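PDB 5O6Y: peptidoglycan-N-acetylglucosamine deacetylase BC_1960 from Bacillus cereus, which removes acetyl groups from N-acetylglucosamine residues of cell-wall peptidoglycan, and also acts on soluble chitin and N-acetylchitooligomers, using zinc as cofactor. Local coordinates for residues Asp29-Glu34 against Glu60-Ile65; Phe52-Glu57 against His74-His79. All coordinates share one frame; numbering follows the deposited sequence.

Contact 1 of 2, residues Asp29-Glu34 against Glu60-Ile65; sequences DGPDLE and EKFPNI. With 5YA (4-naphthalen-1-yl-~{N}-oxidanyl-benzamide), chain H.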
ATOM      1  N   ASP A  29       4.283   6.056  -0.484  1.00 12.40           N
ATOM      2  CA  ASP A  29       4.937   7.359  -0.378  1.00 17.63           C
ATOM      3  C   ASP A  29       4.349   8.403  -1.319  1.00 20.34           C
ATOM      4  O   ASP A  29       4.730   9.566  -1.228  1.00 36.03           O
ATOM      5  CB  ASP A  29       6.460   7.296  -0.591  1.00 20.26           C
ATOM      6  CG  ASP A  29       7.150   6.420   0.425  1.00 20.44           C
ATOM      7  OD1 ASP A  29       6.597   6.226   1.524  1.00 13.60           O
ATOM      8  OD2 ASP A  29       8.247   5.914   0.126  1.00 11.37           O
ATOM      9  N   GLY A  30       3.442   8.029  -2.221  1.00 20.53           N
ATOM     10  CA  GLY A  30       2.845   8.977  -3.118  1.00 14.19           C
ATOM     11  C   GLY A  30       1.824   9.853  -2.425  1.00 11.43           C
ATOM     12  O   GLY A  30       1.609   9.765  -1.211  1.00 16.76           O
ATOM     13  N   PRO A  31       1.175  10.722  -3.205  1.00 10.49           N
ATOM     14  CA  PRO A  31       1.379  10.916  -4.643  1.00  5.92           C
ATOM     15  C   PRO A  31       2.631  11.720  -4.984  1.00 10.06           C
ATOM     16  O   PRO A  31       3.192  12.404  -4.129  1.00 16.28           O
ATOM     17  CB  PRO A  31       0.126  11.679  -5.057  1.00  9.09           C
ATOM     18  CG  PRO A  31      -0.230  12.467  -3.840  1.00 11.45           C
ATOM     19  CD  PRO A  31       0.067  11.549  -2.701  1.00 11.40           C
ATOM     20  N   ASP A  32       3.059  11.619  -6.240  1.00 10.12           N
ATOM     21  CA  ASP A  32       4.184  12.379  -6.760  1.00 11.79           C
ATOM     22  C   ASP A  32       3.864  12.765  -8.198  1.00 18.60           C
ATOM     23  O   ASP A  32       2.823  12.388  -8.743  1.00 30.10           O
ATOM     24  CB  ASP A  32       5.489  11.581  -6.665  1.00 20.65           C
ATOM     25  CG  ASP A  32       5.620  10.544  -7.759  1.00 28.73           C
ATOM     26  OD1 ASP A  32       6.508  10.696  -8.623  1.00 30.00           O
ATOM     27  OD2 ASP A  32       4.829   9.580  -7.760  1.00 30.64           O
ATOM     28  N   LEU A  33       4.767  13.515  -8.824  1.00 13.40           N
ATOM     29  CA  LEU A  33       4.514  14.030 -10.161  1.00 17.61           C
ATOM     30  C   LEU A  33       5.071  13.159 -11.279  1.00 20.48           C
ATOM     31  O   LEU A  33       4.632  13.299 -12.425  1.00 25.80           O
ATOM     32  CB  LEU A  33       5.091  15.443 -10.300  1.00 18.52           C
ATOM     33  CG  LEU A  33       4.230  16.555  -9.707  1.00 14.71           C
ATOM     34  CD1 LEU A  33       4.967  17.879  -9.767  1.00 27.56           C
ATOM     35  CD2 LEU A  33       2.900  16.641 -10.439  1.00 10.55           C
ATOM     36  N   GLU A  34       6.017  12.271 -10.986  1.00 18.30           N
ATOM     37  CA  GLU A  34       6.667  11.483 -12.023  1.00 24.82           C
ATOM     38  C   GLU A  34       6.261  10.017 -12.013  1.00 32.63           C
ATOM     39  O   GLU A  34       5.913   9.467 -13.062  1.00 36.41           O
ATOM     40  CB  GLU A  34       8.193  11.597 -11.894  1.00 26.21           C
ATOM     41  CG  GLU A  34       8.956  10.839 -12.971  1.00 43.27           C
ATOM     42  CD  GLU A  34      10.456  11.039 -12.879  1.00 56.48           C
ATOM     43  OE1 GLU A  34      10.894  11.890 -12.074  1.00 59.92           O
ATOM     44  OE2 GLU A  34      11.196  10.347 -13.611  1.00 61.28           O
ATOM     45  N   GLU A  60      -1.252  16.878   0.029  1.00 18.72           N
ATOM     46  CA  GLU A  60      -1.500  18.317   0.015  1.00 12.64           C
ATOM     47  C   GLU A  60      -0.898  18.971  -1.221  1.00 20.05           C
ATOM     48  O   GLU A  60      -1.514  19.859  -1.823  1.00 23.68           O
ATOM     49  CB  GLU A  60      -0.931  18.963   1.277  1.00 12.77           C
ATOM     50  CG  GLU A  60      -1.727  18.704   2.540  1.00 18.66           C
ATOM     51  CD  GLU A  60      -1.026  19.225   3.780  1.00 26.32           C
ATOM     52  OE1 GLU A  60       0.215  19.376   3.742  1.00 23.09           O
ATOM     53  OE2 GLU A  60      -1.715  19.489   4.788  1.00 32.32           O
ATOM     54  N   LYS A  61       0.306  18.548  -1.613  1.00 21.12           N
ATOM     55  CA  LYS A  61       1.003  19.203  -2.715  1.00 16.21           C
ATOM     56  C   LYS A  61       0.363  18.873  -4.058  1.00 26.71           C
ATOM     57  O   LYS A  61       0.286  19.734  -4.942  1.00 30.05           O
ATOM     58  CB  LYS A  61       2.477  18.799  -2.714  1.00 10.98           C
ATOM     59  CG  LYS A  61       3.183  19.036  -1.392  1.00 16.24           C
ATOM     60  CD  LYS A  61       4.593  18.470  -1.414  1.00 24.48           C
ATOM     61  CE  LYS A  61       5.268  18.623  -0.060  1.00 34.69           C
ATOM     62  NZ  LYS A  61       6.607  17.970  -0.033  1.00 37.56           N
ATOM     63  N   PHE A  62      -0.099  17.635  -4.231  1.00 28.49           N
ATOM     64  CA  PHE A  62      -0.662  17.161  -5.494  1.00 27.46           C
ATOM     65  C   PHE A  62      -2.073  16.635  -5.248  1.00 35.09           C
ATOM     66  O   PHE A  62      -2.310  15.420  -5.282  1.00 38.16           O
ATOM     67  CB  PHE A  62       0.228  16.086  -6.111  1.00 21.07           C
ATOM     68  CG  PHE A  62       1.696  16.308  -5.873  1.00 22.90           C
ATOM     69  CD1 PHE A  62       2.339  17.415  -6.403  1.00 21.46           C
ATOM     70  CD2 PHE A  62       2.433  15.408  -5.120  1.00 25.63           C
ATOM     71  CE1 PHE A  62       3.689  17.621  -6.184  1.00 17.12           C
ATOM     72  CE2 PHE A  62       3.783  15.610  -4.898  1.00 23.25           C
ATOM     73  CZ  PHE A  62       4.411  16.717  -5.431  1.00 20.09           C
ATOM     74  N   PRO A  63      -3.038  17.529  -5.007  1.00 38.21           N
ATOM     75  CA  PRO A  63      -4.391  17.069  -4.650  1.00 37.83           C
ATOM     76  C   PRO A  63      -5.138  16.412  -5.796  1.00 36.88           C
ATOM     77  O   PRO A  63      -6.065  15.635  -5.539  1.00 40.61           O
ATOM     78  CB  PRO A  63      -5.098  18.357  -4.197  1.00 37.38           C
ATOM     79  CG  PRO A  63      -4.001  19.383  -4.022  1.00 37.93           C
ATOM     80  CD  PRO A  63      -2.940  18.997  -4.999  1.00 37.17           C
ATOM     81  N   ASN A  64      -4.777  16.700  -7.048  1.00 31.31           N
ATOM     82  CA  ASN A  64      -5.497  16.121  -8.176  1.00 36.45           C
ATOM     83  C   ASN A  64      -5.070  14.686  -8.456  1.00 28.09           C
ATOM     84  O   ASN A  64      -5.892  13.874  -8.895  1.00 23.41           O
ATOM     85  CB  ASN A  64      -5.300  16.986  -9.423  1.00 39.87           C
ATOM     86  CG  ASN A  64      -3.844  17.337  -9.665  1.00 36.38           C
ATOM     87  OD1 ASN A  64      -3.034  17.353  -8.738  1.00 37.93           O
ATOM     88  ND2 ASN A  64      -3.506  17.629 -10.917  1.00 24.15           N
ATOM     89  N   ILE A  65      -3.801  14.354  -8.210  1.00 20.54           N
ATOM     90  CA  ILE A  65      -3.353  12.983  -8.420  1.00 20.31           C
ATOM     91  C   ILE A  65      -3.984  12.052  -7.393  1.00 10.90           C
ATOM     92  O   ILE A  65      -4.219  10.872  -7.676  1.00  7.49           O
ATOM     93  CB  ILE A  65      -1.817  12.921  -8.395  1.00 13.91           C
ATOM     94  CG1 ILE A  65      -1.251  13.993  -9.327  1.00 10.62           C
ATOM     95  CG2 ILE A  65      -1.330  11.538  -8.809  1.00  5.55           C
ATOM     96  CD1 ILE A  65       0.211  13.816  -9.658  1.00 21.40           C
TER
HETATM   97  C1  5YA H 304      13.615  -3.232   3.138  0.66 46.63           C
HETATM   98  C2  5YA H 304      12.682  -2.197   3.027  0.66 46.94           C
HETATM   99  C3  5YA H 304      11.830  -1.879   4.084  0.66 47.44           C
HETATM  100  C4  5YA H 304      11.900  -2.634   5.295  0.66 48.25           C
HETATM  101  C5  5YA H 304      12.852  -3.690   5.407  0.66 48.20           C
HETATM  102  C6  5YA H 304      13.713  -3.982   4.308  0.66 47.55           C
HETATM  103  C7  5YA H 304      11.045  -2.352   6.402  0.66 46.57           C
HETATM  104  C8  5YA H 304      11.148  -3.107   7.567  0.66 44.62           C
HETATM  105  O1  5YA H 304       6.654   1.931   3.400  0.66 29.49           O
HETATM  106  C9  5YA H 304      12.082  -4.142   7.675  0.66 42.16           C
HETATM  107  C10 5YA H 304      12.932  -4.443   6.615  0.66 44.42           C
HETATM  108  C11 5YA H 304      10.841  -0.773   3.917  0.66 43.99           C
HETATM  109  C12 5YA H 304       9.512  -1.098   3.730  0.66 42.68           C
HETATM  110  C13 5YA H 304       8.563  -0.109   3.569  0.66 43.10           C
HETATM  111  N1  5YA H 304       8.180   3.531   3.199  0.66 30.81           N
HETATM  112  C14 5YA H 304       8.935   1.220   3.578  0.66 37.31           C
HETATM  113  C15 5YA H 304      10.269   1.560   3.757  0.66 39.66           C
HETATM  114  C16 5YA H 304      11.223   0.563   3.925  0.66 41.40           C
HETATM  115  C17 5YA H 304       7.837   2.268   3.388  0.66 32.47           C
HETATM  116  O2  5YA H 304       7.173   4.495   3.018  0.66  4.46           O

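Contact 2 of 2, residues Phe52-Glu57 against His74-His79; sequences FFLLGE and HVIGNH. With 5YA (4-naphthalen-1-yl-~{N}-oxidanyl-benzamide), chain H.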
ATOM      1  N   PHE A  52      -2.985   2.246  -3.002  1.00 14.20           N
ATOM      2  CA  PHE A  52      -1.965   3.270  -2.812  1.00 13.19           C
ATOM      3  C   PHE A  52      -2.020   3.782  -1.378  1.00  7.89           C
ATOM      4  O   PHE A  52      -3.039   4.335  -0.951  1.00  4.99           O
ATOM      5  CB  PHE A  52      -2.158   4.425  -3.798  1.00  8.51           C
ATOM      6  CG  PHE A  52      -1.843   4.066  -5.221  1.00  5.48           C
ATOM      7  CD1 PHE A  52      -2.769   3.394  -6.004  1.00 10.41           C
ATOM      8  CD2 PHE A  52      -0.624   4.408  -5.781  1.00  4.93           C
ATOM      9  CE1 PHE A  52      -2.483   3.065  -7.316  1.00  4.96           C
ATOM     10  CE2 PHE A  52      -0.331   4.081  -7.091  1.00  8.89           C
ATOM     11  CZ  PHE A  52      -1.262   3.409  -7.860  1.00  4.93           C
ATOM     12  N   PHE A  53      -0.926   3.596  -0.642  1.00  4.82           N
ATOM     13  CA  PHE A  53      -0.786   4.158   0.698  1.00  9.78           C
ATOM     14  C   PHE A  53      -0.124   5.524   0.570  1.00  4.90           C
ATOM     15  O   PHE A  53       1.084   5.618   0.323  1.00  4.84           O
ATOM     16  CB  PHE A  53       0.020   3.228   1.601  1.00  4.73           C
ATOM     17  CG  PHE A  53      -0.748   2.031   2.073  1.00  4.69           C
ATOM     18  CD1 PHE A  53      -0.555   0.790   1.488  1.00  4.61           C
ATOM     19  CD2 PHE A  53      -1.674   2.149   3.096  1.00  4.74           C
ATOM     20  CE1 PHE A  53      -1.264  -0.314   1.921  1.00  4.58           C
ATOM     21  CE2 PHE A  53      -2.388   1.050   3.533  1.00 15.25           C
ATOM     22  CZ  PHE A  53      -2.182  -0.185   2.944  1.00  4.63           C
ATOM     23  N   LEU A  54      -0.912   6.579   0.739  1.00  5.01           N
ATOM     24  CA  LEU A  54      -0.489   7.936   0.427  1.00 11.50           C
ATOM     25  C   LEU A  54      -0.055   8.670   1.689  1.00  8.82           C
ATOM     26  O   LEU A  54      -0.737   8.610   2.717  1.00 10.16           O
ATOM     27  CB  LEU A  54      -1.618   8.707  -0.259  1.00 13.69           C
ATOM     28  CG  LEU A  54      -2.171   8.105  -1.551  1.00  5.21           C
ATOM     29  CD1 LEU A  54      -3.297   8.967  -2.093  1.00 14.03           C
ATOM     30  CD2 LEU A  54      -1.071   7.943  -2.585  1.00  5.16           C
ATOM     31  N   LEU A  55       1.077   9.365   1.600  1.00  8.92           N
ATOM     32  CA  LEU A  55       1.492  10.263   2.669  1.00 14.19           C
ATOM     33  C   LEU A  55       0.600  11.499   2.700  1.00  7.65           C
ATOM     34  O   LEU A  55       0.228  12.043   1.655  1.00  6.23           O
ATOM     35  CB  LEU A  55       2.952  10.675   2.480  1.00 15.85           C
ATOM     36  CG  LEU A  55       4.014   9.650   2.880  1.00  9.16           C
ATOM     37  CD1 LEU A  55       5.365  10.026   2.304  1.00  9.63           C
ATOM     38  CD2 LEU A  55       4.091   9.553   4.391  1.00  4.93           C
ATOM     39  N   GLY A  56       0.258  11.942   3.909  1.00 22.95           N
ATOM     40  CA  GLY A  56      -0.596  13.113   4.041  1.00 20.79           C
ATOM     41  C   GLY A  56       0.064  14.384   3.541  1.00 17.47           C
ATOM     42  O   GLY A  56      -0.588  15.228   2.920  1.00  9.25           O
ATOM     43  N   GLU A  57       1.365  14.538   3.799  1.00 23.39           N
ATOM     44  CA  GLU A  57       2.061  15.752   3.384  1.00 21.13           C
ATOM     45  C   GLU A  57       2.164  15.850   1.866  1.00 18.32           C
ATOM     46  O   GLU A  57       2.197  16.960   1.321  1.00 19.36           O
ATOM     47  CB  GLU A  57       3.452  15.807   4.020  1.00 22.63           C
ATOM     48  CG  GLU A  57       4.519  15.029   3.267  1.00 35.70           C
ATOM     49  CD  GLU A  57       5.853  15.016   3.981  1.00 45.33           C
ATOM     50  OE1 GLU A  57       5.891  15.370   5.177  1.00 45.60           O
ATOM     51  OE2 GLU A  57       6.866  14.650   3.345  1.00 46.77           O
ATOM     52  N   HIS A  74      -8.982   2.659  -8.144  1.00 14.31           N
ATOM     53  CA  HIS A  74      -8.006   2.182  -7.177  1.00  8.79           C
ATOM     54  C   HIS A  74      -8.446   2.532  -5.758  1.00  5.24           C
ATOM     55  O   HIS A  74      -9.344   3.348  -5.536  1.00 14.23           O
ATOM     56  CB  HIS A  74      -6.625   2.765  -7.472  1.00  5.17           C
ATOM     57  CG  HIS A  74      -6.103   2.427  -8.833  1.00  6.29           C
ATOM     58  ND1 HIS A  74      -5.951   1.129  -9.272  1.00  9.27           N
ATOM     59  CD2 HIS A  74      -5.693   3.218  -9.852  1.00  8.00           C
ATOM     60  CE1 HIS A  74      -5.472   1.136 -10.503  1.00  6.92           C
ATOM     61  NE2 HIS A  74      -5.306   2.391 -10.878  1.00  7.79           N
ATOM     62  N   VAL A  75      -7.799   1.896  -4.786  1.00  5.15           N
ATOM     63  CA  VAL A  75      -8.091   2.093  -3.372  1.00  6.11           C
ATOM     64  C   VAL A  75      -6.945   2.868  -2.739  1.00  5.14           C
ATOM     65  O   VAL A  75      -5.771   2.620  -3.040  1.00  5.06           O
ATOM     66  CB  VAL A  75      -8.324   0.747  -2.655  1.00  7.99           C
ATOM     67  CG1 VAL A  75      -8.446   0.947  -1.151  1.00  5.10           C
ATOM     68  CG2 VAL A  75      -9.572   0.071  -3.206  1.00  5.13           C
ATOM     69  N   ILE A  76      -7.290   3.816  -1.872  1.00  8.39           N
ATOM     70  CA  ILE A  76      -6.330   4.698  -1.220  1.00  6.38           C
ATOM     71  C   ILE A  76      -6.165   4.265   0.230  1.00  5.15           C
ATOM     72  O   ILE A  76      -7.149   3.959   0.914  1.00  8.27           O
ATOM     73  CB  ILE A  76      -6.786   6.168  -1.322  1.00 12.49           C
ATOM     74  CG1 ILE A  76      -6.641   6.664  -2.762  1.00  5.75           C
ATOM     75  CG2 ILE A  76      -6.018   7.056  -0.346  1.00  5.34           C
ATOM     76  CD1 ILE A  76      -7.338   7.978  -3.033  1.00 12.60           C
ATOM     77  N   GLY A  77      -4.917   4.230   0.694  1.00  6.81           N
ATOM     78  CA  GLY A  77      -4.620   3.881   2.070  1.00  5.02           C
ATOM     79  C   GLY A  77      -3.863   4.962   2.819  1.00  8.40           C
ATOM     80  O   GLY A  77      -3.244   5.835   2.205  1.00  5.07           O
ATOM     81  N   ASN A  78      -3.897   4.898   4.148  1.00  5.02           N
ATOM     82  CA  ASN A  78      -3.296   5.914   5.004  1.00  5.05           C
ATOM     83  C   ASN A  78      -1.864   5.512   5.344  1.00  8.31           C
ATOM     84  O   ASN A  78      -1.637   4.465   5.959  1.00  4.85           O
ATOM     85  CB  ASN A  78      -4.131   6.083   6.273  1.00  5.10           C
ATOM     86  CG  ASN A  78      -3.758   7.321   7.066  1.00  7.59           C
ATOM     87  OD1 ASN A  78      -2.604   7.752   7.076  1.00  5.12           O
ATOM     88  ND2 ASN A  78      -4.742   7.896   7.746  1.00  6.28           N
ATOM     89  N   HIS A  79      -0.901   6.351   4.957  1.00  8.58           N
ATOM     90  CA  HIS A  79       0.516   6.079   5.176  1.00 11.65           C
ATOM     91  C   HIS A  79       1.146   7.118   6.101  1.00  9.77           C
ATOM     92  O   HIS A  79       2.333   7.429   5.975  1.00  6.12           O
ATOM     93  CB  HIS A  79       1.260   6.020   3.841  1.00  4.82           C
ATOM     94  CG  HIS A  79       2.550   5.260   3.895  1.00  4.71           C
ATOM     95  ND1 HIS A  79       2.764   4.212   4.764  1.00  4.77           N
ATOM     96  CD2 HIS A  79       3.696   5.397   3.184  1.00  4.67           C
ATOM     97  CE1 HIS A  79       3.984   3.736   4.588  1.00  4.53           C
ATOM     98  NE2 HIS A  79       4.571   4.438   3.635  1.00  4.56           N
TER
HETATM   99  C1  5YA H 304      13.615  -3.232   3.138  0.66 46.63           C
HETATM  100  C2  5YA H 304      12.682  -2.197   3.027  0.66 46.94           C
HETATM  101  C3  5YA H 304      11.830  -1.879   4.084  0.66 47.44           C
HETATM  102  C4  5YA H 304      11.900  -2.634   5.295  0.66 48.25           C
HETATM  103  C5  5YA H 304      12.852  -3.690   5.407  0.66 48.20           C
HETATM  104  C6  5YA H 304      13.713  -3.982   4.308  0.66 47.55           C
HETATM  105  C7  5YA H 304      11.045  -2.352   6.402  0.66 46.57           C
HETATM  106  C8  5YA H 304      11.148  -3.107   7.567  0.66 44.62           C
HETATM  107  O1  5YA H 304       6.654   1.931   3.400  0.66 29.49           O
HETATM  108  C9  5YA H 304      12.082  -4.142   7.675  0.66 42.16           C
HETATM  109  C10 5YA H 304      12.932  -4.443   6.615  0.66 44.42           C
HETATM  110  C11 5YA H 304      10.841  -0.773   3.917  0.66 43.99           C
HETATM  111  C12 5YA H 304       9.512  -1.098   3.730  0.66 42.68           C
HETATM  112  C13 5YA H 304       8.563  -0.109   3.569  0.66 43.10           C
HETATM  113  N1  5YA H 304       8.180   3.531   3.199  0.66 30.81           N
HETATM  114  C14 5YA H 304       8.935   1.220   3.578  0.66 37.31           C
HETATM  115  C15 5YA H 304      10.269   1.560   3.757  0.66 39.66           C
HETATM  116  C16 5YA H 304      11.223   0.563   3.925  0.66 41.40           C
HETATM  117  C17 5YA H 304       7.837   2.268   3.388  0.66 32.47           C
HETATM  118  O2  5YA H 304       7.173   4.495   3.018  0.66  4.46           O

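Contact 1 of 2, residues Asp29-Glu34 against Glu60-Ile65
Pro31 and Ile65 mark the nearest backbone approach, CA to CA 6.4 Å, where the irregular loop 29-34 passes the break between helix 56-61 and helix 63-71. A cis peptide bond precedes Pro31, Phe62 stands at the N-cap of helix 63-71, and no hydrogen bond joins the two segments. The contact is mainly van der Waals packing, with the Phe62 ring as its largest surface. Pro31 O meets that ring at its edge, near the plane, 3.3 Å from Phe62 CD2. Asp32 CA and Leu33 approach obliquely, with Leu33 CG 3.7 Å from Phe62 CE1, while Lys61 CB lies over the centre of one face. Leu33 and Phe62 run roughly at right angles, and the fork of the leucine meets the CD1-CE1 side of the ring. Ile65 uses two branches: CG2, anti to the backbone N, lies 4.0 Å from Pro31 CB, and the CG1 arm carries CD1 to 4.0 Å from Leu33 CD2. CB of Asp32 points away from the helical segment, and its carboxylate bonds within the loop. Its OD1 accepts Glu34 N at 2.9 Å from above the carboxylate plane, forming an Asx turn, and also takes Phe35 N; OD2 pairs with Thr36 OG1. At the other end of the loop, Asp29 OD1 comes within 2.4 Å of 5YA O2, while OD2 is bonded to Thr175 OG1. Residues 29-31 close the TFDDGP sequence of the NodB homology domain, in which Asp29 is a zinc ligand, and the contact packs the loop that leaves the metal site against the start of helix 63-71.

Contact 2 of 2, residues Phe52-Glu57 against His74-His79
Phe52 and Phe53 pair with Ile76 and Gly77 as parallel strands, the two ends of a beta-alpha-beta crossover whose connection is formed by helices 56-61 and 63-71. Phe52 N donates to Val75 O at 2.8 Å, and Leu54 N to Gly77 O at 2.9 Å. Gly77 N also donates to Phe52 O, though the modelled bond is doubtfully short, and His79 N reaches Leu54 O from above its carbonyl plane. On the face of the sheet that carries Phe52, Leu54 CD1 packs 3.8 Å from Ile76 CG2, with Ile69 of helix 63-71 against Phe52 and Ile76. The edge of Phe52 meets the face of His74 in a T-shaped pair, centroids 5.6 Å apart and planes at 61°; His74 ND1 is bonded to Ala50 N. On the other face, Phe53 CD2 lies 3.6 Å from Gly77 CA. His79, a zinc ligand, extends from the strand end to the active site. Its CB sits 3.5 Å from Phe53 O. CG, anti to the backbone N (chi1 -158°), lies 4.0 Å from Phe53 CB, and CD2 also passes near Phe53 O. ND1 is bonded to Arg117 O, which helps fix the ring's rotation, while CE1 approaches 5YA O1. The tip, NE2, makes a weak bond to O1 and a nearly straight one to the hydroxamate O2 of 5YA at 2.7 Å (162°).

How the contacts relate
The segments alternate along the chain, 29-34, 52-57, 60-65 and 74-79, so contacts 1 and 2 interlock, with centres about 10 Å apart. Both use helix 56-61, and helix 63-71, which begins in contact 1, leads to strand 75-78 of contact 2. Contact 2 lies near the centre of the chain within the parallel sheet; contact 1 is farther out. They meet where Gly30 O probably accepts a hydrogen bond from Leu55 N, 2.9 Å away. Together they bring Asp29, just past the end of strand 22-28, and His79, just past the end of strand 75-78, with strand 51-54 between the two strands, to one zinc site, where His83 is the third protein ligand.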